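Local coordinates for endo-1,4-beta-mannanase (Eisenia fetida, PDB 5Y6T), which probably hydrolyses internal beta-1,4-mannosidic linkages of mannan polysaccharides, as a family GH5 glycoside hydrolase, at residues N40-Y43 with D44-T47; Y133-S136 with K137-T140; V176-N180 with P181-T185; T267-E271 with G272-S276. All coordinates share one frame; numbering follows the deposited sequence.

Interaction 1 of 4, residues N40-Y43 with D44-T47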
# COMPACT_ATOMS: atom_id res chain seq x y z
N ASN A 40 14.55 9.48 13.02
CA ASN A 40 15.28 10.74 13.36
C ASN A 40 14.59 11.56 14.45
O ASN A 40 14.64 12.79 14.45
CB ASN A 40 15.60 11.52 12.10
CG ASN A 40 16.54 10.75 11.18
OD1 ASN A 40 17.44 10.04 11.67
ND2 ASN A 40 16.39 10.92 9.87
N GLY A 41 13.98 10.83 15.39
CA GLY A 41 13.28 11.43 16.56
C GLY A 41 12.08 12.32 16.24
O GLY A 41 11.58 13.05 17.13
N GLN A 42 11.51 12.18 15.03
CA GLN A 42 10.45 13.02 14.58
C GLN A 42 9.13 12.71 15.24
O GLN A 42 8.32 13.57 15.44
CB GLN A 42 10.35 12.98 13.04
CG GLN A 42 11.55 13.61 12.39
CD GLN A 42 11.86 15.01 12.92
OE1 GLN A 42 11.08 15.94 12.70
NE2 GLN A 42 12.99 15.14 13.61
N TYR A 43 8.91 11.45 15.56
CA TYR A 43 7.63 11.07 16.07
C TYR A 43 7.47 11.68 17.47
O TYR A 43 6.43 12.28 17.77
CB TYR A 43 7.55 9.51 16.11
CG TYR A 43 6.18 8.97 16.43
CD1 TYR A 43 5.27 8.69 15.42
CD2 TYR A 43 5.80 8.69 17.73
CE1 TYR A 43 4.03 8.17 15.73
CE2 TYR A 43 4.54 8.22 18.03
CZ TYR A 43 3.67 7.90 17.00
OH TYR A 43 2.39 7.42 17.28
N ASP A 44 8.49 11.52 18.33
CA ASP A 44 8.38 12.12 19.67
C ASP A 44 8.42 13.64 19.64
O ASP A 44 7.70 14.25 20.42
CB ASP A 44 9.49 11.67 20.58
CG ASP A 44 9.35 10.27 21.02
OD1 ASP A 44 8.22 9.73 21.06
OD2 ASP A 44 10.40 9.70 21.26
N CYS A 45 9.26 14.26 18.79
CA CYS A 45 9.34 15.76 18.80
C CYS A 45 8.13 16.45 18.13
O CYS A 45 7.63 17.48 18.60
CB CYS A 45 10.62 16.30 18.12
SG CYS A 45 10.75 16.26 16.30
N CYS A 46 7.61 15.84 17.06
CA CYS A 46 6.94 16.63 16.03
C CYS A 46 5.69 16.01 15.44
O CYS A 46 4.67 16.68 15.33
CB CYS A 46 7.96 16.92 14.91
SG CYS A 46 9.44 17.70 15.59
N THR A 47 5.72 14.71 15.13
CA THR A 47 4.60 14.12 14.41
C THR A 47 3.64 13.19 15.16
O THR A 47 2.49 12.97 14.71
CB THR A 47 5.10 13.35 13.19
OG1 THR A 47 5.89 12.25 13.68
CG2 THR A 47 5.90 14.26 12.26
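Gly41 and Cys45 make the opening turn of helix 42-60: Cys45 N donates to Gly41 O at 3.1 Å. Gly41 stands at the N-cap with a positive phi of 63°, a backbone shape that glycine adopts easily. One residue further on the coil widens. The carbonyl oxygen Gln42 O is gripped by two amides that come from opposite faces of its plane, Cys46 N at 2.9 Å and Thr47 N at 2.9 Å; the second bond spans five residues and gives a pi-type turn. Within it the adjacent Cys45 and Cys46 are joined by a vicinal disulfide, SG to SG 2.1 Å.

The Gln42 side chain folds back beside this bridge. A bend at chi2 (-52°) brings OE1 to 3.6 Å from Cys45 SG and lets NE2 donate to Asn40 O at 3.0 Å. That bond is nearly straight (167°) and lies in the Gln42 amide plane, although it arrives above the plane of the Asn40 carbonyl. With an alanine here, the Asn40 carbonyl would probably be left without this donor and the disulfide without the amide lying against it. Thr47 places OG1 3.2 Å from Tyr43 CA, and the same hydroxyl is hydrogen-bonded to Asp37 O.

Tyr43 bonds through OH to Glu52 of its own helix. Its packing on Asp98, Gln101 and Phe102, with the bond from Gln101 NE2 to Asp44 OD1, joins helix 95-108 to the amino end of the helix in the beta-alpha-beta crossover between the parallel strands 20-28 and 65-72.

Interaction 2 of 4, residues Y133-S136 with K137-T140; sequences YDDS and KLQT
Lys137 lies across the carboxylate of Asp134 as helix 135-152 begins. Its CB sits 3.6 Å from Asp134 O. With chi1 at -68°, CG turns toward the start of the helix and comes 3.7 Å from Asp134 OD2. The chain then runs extended past that oxygen: CD is nearest to OD2 of Asp134, at 3.5 Å, and CE remains close. The tip, NZ, ends 4.2 Å from Asp134 OD2, too far for a salt bridge, and a water closes the gap, donating to Asp134 OD2 at 2.6 Å and accepting from Lys137 NZ at 3.0 Å. NZ also has a weak bond to Asn83 O.

The other oxygen of Asp134 caps the helix. OD1 accepts from Lys137 N at 3.2 Å, well above the carboxylate plane, and on the same face from Ser136 OG, a second donor suited to the first turn. A leucine in place of Asp134 would probably leave the Lys137 amide and the Ser136 hydroxyl without their acceptor and the ammonium group without its water-linked mate. Aspartate is thus apt at this N-cap: its negative charge faces the helix's amino end and a nearby lysine, both of which would tend to favour the ionised form.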
# COMPACT_ATOMS: atom_id res chain seq x y z
N TYR A 133 18.73 -0.49 -8.70
CA TYR A 133 19.70 -0.93 -9.68
C TYR A 133 20.88 -1.74 -9.15
O TYR A 133 21.60 -2.35 -9.93
CB TYR A 133 20.27 0.24 -10.47
CG TYR A 133 19.33 0.78 -11.50
CD1 TYR A 133 18.35 1.70 -11.16
CD2 TYR A 133 19.40 0.37 -12.82
CE1 TYR A 133 17.48 2.22 -12.11
CE2 TYR A 133 18.51 0.89 -13.77
CZ TYR A 133 17.57 1.84 -13.39
OH TYR A 133 16.67 2.37 -14.36
N ASP A 134 21.17 -1.70 -7.86
CA ASP A 134 22.39 -2.35 -7.37
C ASP A 134 21.99 -3.28 -6.21
O ASP A 134 21.69 -2.85 -5.07
CB ASP A 134 23.36 -1.23 -6.97
CG ASP A 134 24.65 -1.72 -6.34
OD1 ASP A 134 24.71 -2.85 -5.84
OD2 ASP A 134 25.61 -0.92 -6.35
N ASP A 135 21.97 -4.57 -6.49
CA ASP A 135 21.57 -5.56 -5.51
C ASP A 135 22.42 -5.57 -4.26
O ASP A 135 21.96 -5.97 -3.21
CB ASP A 135 21.55 -6.95 -6.16
CG ASP A 135 20.27 -7.19 -6.97
OD1 ASP A 135 19.28 -6.40 -6.84
OD2 ASP A 135 20.22 -8.21 -7.72
N SER A 136 23.70 -5.23 -4.41
CA SER A 136 24.58 -5.17 -3.21
C SER A 136 24.10 -4.10 -2.23
O SER A 136 24.05 -4.33 -1.01
CB SER A 136 26.07 -4.97 -3.62
OG SER A 136 26.46 -3.61 -3.73
N LYS A 137 23.69 -2.97 -2.77
CA LYS A 137 23.11 -1.92 -1.92
C LYS A 137 21.73 -2.25 -1.37
O LYS A 137 21.47 -2.07 -0.17
CB LYS A 137 23.11 -0.59 -2.66
CG LYS A 137 24.52 -0.11 -2.86
CD LYS A 137 24.65 1.15 -3.66
CE LYS A 137 26.14 1.67 -3.74
NZ LYS A 137 26.26 2.87 -4.68
N LEU A 138 20.86 -2.79 -2.24
CA LEU A 138 19.57 -3.30 -1.78
C LEU A 138 19.70 -4.28 -0.65
O LEU A 138 18.95 -4.23 0.33
CB LEU A 138 18.81 -3.92 -2.98
CG LEU A 138 17.43 -4.48 -2.62
CD1 LEU A 138 16.57 -3.39 -1.99
CD2 LEU A 138 16.87 -5.09 -3.92
N GLN A 139 20.69 -5.18 -0.73
CA GLN A 139 20.81 -6.17 0.32
C GLN A 139 21.16 -5.51 1.68
O GLN A 139 20.79 -6.02 2.71
CB GLN A 139 21.89 -7.22 -0.02
CG GLN A 139 21.83 -8.41 0.92
CD GLN A 139 20.57 -9.23 0.81
OE1 GLN A 139 19.94 -9.36 -0.28
NE2 GLN A 139 20.11 -9.72 1.97
N THR A 140 21.92 -4.39 1.68
CA THR A 140 22.18 -3.65 2.89
C THR A 140 20.93 -2.98 3.46
O THR A 140 20.67 -2.97 4.67
CB THR A 140 23.38 -2.68 2.73
OG1 THR A 140 23.05 -1.56 1.85
CG2 THR A 140 24.62 -3.48 2.35
O HOH W 1 25.45 1.55 -7.24
O HOH W 2 19.57 -8.12 -2.70

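Interaction 3 of 4, residues V176-N180 with P181-T185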
# COMPACT_ATOMS: atom_id res chain seq x y z
N VAL A 176 7.03 -0.38 -23.60
CA VAL A 176 8.29 -1.01 -24.07
C VAL A 176 8.06 -2.51 -24.22
O VAL A 176 7.58 -3.17 -23.30
CB VAL A 176 9.41 -0.77 -23.05
CG1 VAL A 176 10.73 -1.49 -23.34
CG2 VAL A 176 9.59 0.75 -22.88
N SER A 177 8.34 -3.02 -25.40
CA SER A 177 8.24 -4.45 -25.69
C SER A 177 9.32 -5.27 -25.00
O SER A 177 10.43 -4.83 -24.77
CB SER A 177 8.36 -4.71 -27.21
OG SER A 177 7.23 -4.19 -27.87
N ASP A 178 8.98 -6.52 -24.73
CA ASP A 178 9.89 -7.46 -24.20
C ASP A 178 9.43 -8.81 -24.63
O ASP A 178 8.19 -9.10 -24.71
CB ASP A 178 10.01 -7.45 -22.67
CG ASP A 178 11.38 -7.96 -22.20
OD1 ASP A 178 12.38 -7.15 -22.21
OD2 ASP A 178 11.52 -9.12 -21.75
N GLY A 179 10.41 -9.69 -24.82
CA GLY A 179 10.17 -11.13 -25.00
C GLY A 179 9.55 -11.84 -23.82
O GLY A 179 8.78 -12.80 -24.00
N ASN A 180 9.82 -11.37 -22.59
CA ASN A 180 9.18 -11.94 -21.40
C ASN A 180 7.95 -11.08 -21.11
O ASN A 180 8.05 -9.89 -20.86
CB ASN A 180 10.12 -11.96 -20.22
CG ASN A 180 9.54 -12.67 -19.03
OD1 ASN A 180 8.32 -12.67 -18.80
ND2 ASN A 180 10.40 -13.32 -18.30
N PRO A 181 6.75 -11.68 -21.20
CA PRO A 181 5.56 -10.78 -21.05
C PRO A 181 5.50 -10.12 -19.69
O PRO A 181 4.95 -9.04 -19.56
CB PRO A 181 4.35 -11.73 -21.23
CG PRO A 181 4.90 -13.02 -21.68
CD PRO A 181 6.39 -13.06 -21.51
N CYS A 182 6.07 -10.73 -18.68
CA CYS A 182 6.12 -10.13 -17.35
C CYS A 182 6.79 -8.76 -17.33
O CYS A 182 6.47 -7.91 -16.46
CB CYS A 182 6.83 -11.02 -16.33
SG CYS A 182 5.78 -12.39 -15.76
N PHE A 183 7.72 -8.55 -18.29
CA PHE A 183 8.54 -7.30 -18.34
C PHE A 183 8.10 -6.37 -19.45
O PHE A 183 8.57 -5.26 -19.54
CB PHE A 183 10.03 -7.68 -18.54
CG PHE A 183 10.55 -8.68 -17.59
CD1 PHE A 183 10.00 -8.92 -16.35
CD2 PHE A 183 11.63 -9.44 -17.96
CE1 PHE A 183 10.49 -9.90 -15.53
CE2 PHE A 183 12.17 -10.40 -17.12
CZ PHE A 183 11.55 -10.66 -15.91
N ASP A 184 7.15 -6.80 -20.24
CA ASP A 184 6.68 -6.08 -21.41
C ASP A 184 5.63 -5.11 -20.89
O ASP A 184 4.63 -5.51 -20.32
CB ASP A 184 6.13 -7.08 -22.42
CG ASP A 184 5.51 -6.39 -23.63
OD1 ASP A 184 4.63 -5.54 -23.45
OD2 ASP A 184 5.91 -6.74 -24.77
N THR A 185 5.84 -3.82 -21.13
CA THR A 185 4.91 -2.77 -20.74
C THR A 185 4.07 -2.11 -21.87
O THR A 185 3.53 -1.03 -21.69
CB THR A 185 5.59 -1.65 -19.93
OG1 THR A 185 6.63 -1.09 -20.73
CG2 THR A 185 6.21 -2.22 -18.62
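Asn180 and Phe183 meet because chi1 of Asn180 (-174°) sends CG away from its own backbone N and over one face of the ring. CG stands 3.9 Å above the ring plane, offset toward the rim, and ND2 approaches Phe183 CE2 to 3.6 Å. Amide and ring are inclined by 31°, so the overlap is a tilted one. A similar first torsion in Asp178 swings its carboxylate forward, where OD2 accepts from Asn180 N at 2.9 Å on the anti side, forming an Asx turn.

Asn180 uses every part of its amide. OD1 takes the hydrogen of Cys182 N at 3.0 Å, while ND2, besides lying over the ring, donates to Asp251. The backbone oxygen of Asn180 accepts from Phe183 N at 2.9 Å, tightening the bend around Pro181, whose closed ring suits a turn and has no N-H to satisfy. Across the loop, Asp184 OD2 receives Asp178 N at 3.1 Å from above the carboxylate plane, and its OD1 accepts from Gln186 N. Val176 and Thr185 fasten the mouth by two bonds: Val176 N to Thr185 OG1, and Thr185 N to Val176 O at 2.9 Å. The threonine hydroxyl has a further partner in Ser173 O.

Phe183 also rests on Gln202 and Gln205 of helix 201-218 and on Ala252 of helix 246-253, and Cys182 forms a disulfide with Cys248. The whole belongs to the long loop leading from strand 165-166 to helix 201-218, a beta-to-alpha connection of the (beta/alpha)8 barrel characteristic of GH5 enzymes, probably stiffened here by side chains that bond to backbone amides.

Interaction 4 of 4, residues T267-E271 with G272-S276; sequences TYAWE and GAYTS
A type I' beta turn from Trp270 to Ala273 reverses the chain, its two central residues, Glu271 and Gly272, both having positive phi; glycine takes such a conformation readily. The closing residues form an antiparallel hydrogen-bonded pair: Trp270 N donates to Ala273 O at 2.9 Å, and Ala273 N returns a bond to Trp270 O at 3.2 Å. Glu271 CG lies over one face of the Trp270 indole.

This hairpin-like turn stands in the loop following strand 262-266, the sixth strand of the GH5 (beta/alpha)8 barrel. Beside it, Tyr268 OH is hydrogen-bonded to Glu297, at the end of strand 293-297, where GH5 enzymes generally carry their nucleophile.

Tyr274 CG stands anti to its carbonyl carbon (chi1 -75°), which turns the ring back to Ala269 and Thr267. The Ala269 methyl makes a CH-pi contact over the centre of one face, CB 4.3 Å from the Tyr274 ring centroid and only 9° off the normal, a place where a small group fits well. Thr267 crosses the same tyrosine nearly at right angles, OG1 lying 3.4 Å from Tyr274 CD1 while bonding to Ser278. One water links Thr267 O, at 2.7 Å, with Tyr274 OH; another donates to Tyr268 O and accepts from Thr275 N at 2.9 Å.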
# COMPACT_ATOMS: atom_id res chain seq x y z
N THR A 267 -7.66 4.24 -8.01
CA THR A 267 -8.39 4.66 -9.18
C THR A 267 -8.81 6.10 -9.03
O THR A 267 -9.40 6.49 -8.00
CB THR A 267 -9.59 3.74 -9.53
OG1 THR A 267 -10.18 4.13 -10.84
CG2 THR A 267 -10.69 3.80 -8.40
N TYR A 268 -8.51 6.86 -10.07
CA TYR A 268 -8.94 8.24 -10.18
C TYR A 268 -9.42 8.52 -11.57
O TYR A 268 -8.96 7.89 -12.55
CB TYR A 268 -7.77 9.15 -9.93
CG TYR A 268 -7.23 9.03 -8.50
CD1 TYR A 268 -7.82 9.75 -7.44
CD2 TYR A 268 -6.14 8.20 -8.20
CE1 TYR A 268 -7.26 9.73 -6.18
CE2 TYR A 268 -5.61 8.12 -6.92
CZ TYR A 268 -6.19 8.86 -5.89
OH TYR A 268 -5.64 8.84 -4.63
N ALA A 269 -10.31 9.52 -11.66
CA ALA A 269 -10.82 9.92 -12.96
C ALA A 269 -9.81 10.80 -13.67
O ALA A 269 -8.95 11.44 -13.07
CB ALA A 269 -12.19 10.61 -12.81
N TRP A 270 -9.84 10.72 -14.99
CA TRP A 270 -8.97 11.61 -15.81
C TRP A 270 -9.94 12.37 -16.70
O TRP A 270 -10.81 11.81 -17.31
CB TRP A 270 -8.06 10.78 -16.66
CG TRP A 270 -7.20 11.58 -17.57
CD1 TRP A 270 -7.29 11.69 -18.93
CD2 TRP A 270 -6.11 12.39 -17.17
NE1 TRP A 270 -6.29 12.52 -19.38
CE2 TRP A 270 -5.56 12.97 -18.33
CE3 TRP A 270 -5.54 12.68 -15.93
CZ2 TRP A 270 -4.47 13.82 -18.29
CZ3 TRP A 270 -4.44 13.54 -15.88
CH2 TRP A 270 -3.92 14.09 -17.05
N GLU A 271 -9.82 13.68 -16.68
CA GLU A 271 -10.74 14.57 -17.40
C GLU A 271 -12.18 14.28 -17.13
O GLU A 271 -13.00 14.20 -18.08
CB GLU A 271 -10.44 14.44 -18.88
CG GLU A 271 -9.06 14.86 -19.22
CD GLU A 271 -8.81 14.83 -20.73
OE1 GLU A 271 -9.51 14.11 -21.49
OE2 GLU A 271 -7.92 15.54 -21.14
N GLY A 272 -12.47 14.01 -15.86
CA GLY A 272 -13.82 13.76 -15.37
C GLY A 272 -14.50 12.43 -15.65
O GLY A 272 -15.70 12.28 -15.37
N ALA A 273 -13.73 11.45 -16.14
CA ALA A 273 -14.22 10.12 -16.36
C ALA A 273 -13.25 9.04 -15.85
O ALA A 273 -12.05 9.14 -16.05
CB ALA A 273 -14.44 9.87 -17.87
N TYR A 274 -13.80 8.04 -15.20
CA TYR A 274 -13.02 6.85 -14.90
C TYR A 274 -12.85 6.05 -16.18
O TYR A 274 -13.68 6.13 -17.12
CB TYR A 274 -13.77 6.01 -13.88
CG TYR A 274 -13.73 6.54 -12.47
CD1 TYR A 274 -12.55 6.48 -11.70
CD2 TYR A 274 -14.89 7.02 -11.85
CE1 TYR A 274 -12.55 6.91 -10.37
CE2 TYR A 274 -14.87 7.52 -10.54
CZ TYR A 274 -13.74 7.44 -9.81
OH TYR A 274 -13.72 7.81 -8.49
N THR A 275 -11.76 5.26 -16.25
CA THR A 275 -11.71 4.15 -17.20
C THR A 275 -12.88 3.20 -17.04
O THR A 275 -13.42 2.99 -15.92
CB THR A 275 -10.42 3.34 -16.99
OG1 THR A 275 -10.27 3.05 -15.59
CG2 THR A 275 -9.20 4.12 -17.47
N SER A 276 -13.27 2.57 -18.14
CA SER A 276 -14.42 1.65 -18.10
C SER A 276 -14.10 0.39 -17.27
O SER A 276 -15.02 -0.29 -16.82
CB SER A 276 -14.89 1.34 -19.52
OG SER A 276 -13.82 0.71 -20.23
O HOH W 3 -11.28 8.39 -7.41
O HOH W 4 -8.54 3.68 -12.81
O HOH W 5 -9.81 5.79 -14.19

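All four contacts are local turns or helix starts set around the periphery of one barrel, each centred 21 to 24 Å from the middle of the chain, and none touches another. Interactions 2 and 3 come closest, with nearest atoms about 11 Å apart; both adjoin helix 201-218, the first through Leu138 and the second through Phe183. Interaction 1 holds a complete vicinal disulfide and interaction 3 one half of another; they lie on opposite sides of the chain's centre, 43 Å between centres. Interaction 4 has the clearest tie to a pocket: the Tyr268 side chain is about 4 Å from a bound Tris molecule, probably from the crystallisation liquor. The centres of interactions 3 and 4 are 26 Å apart.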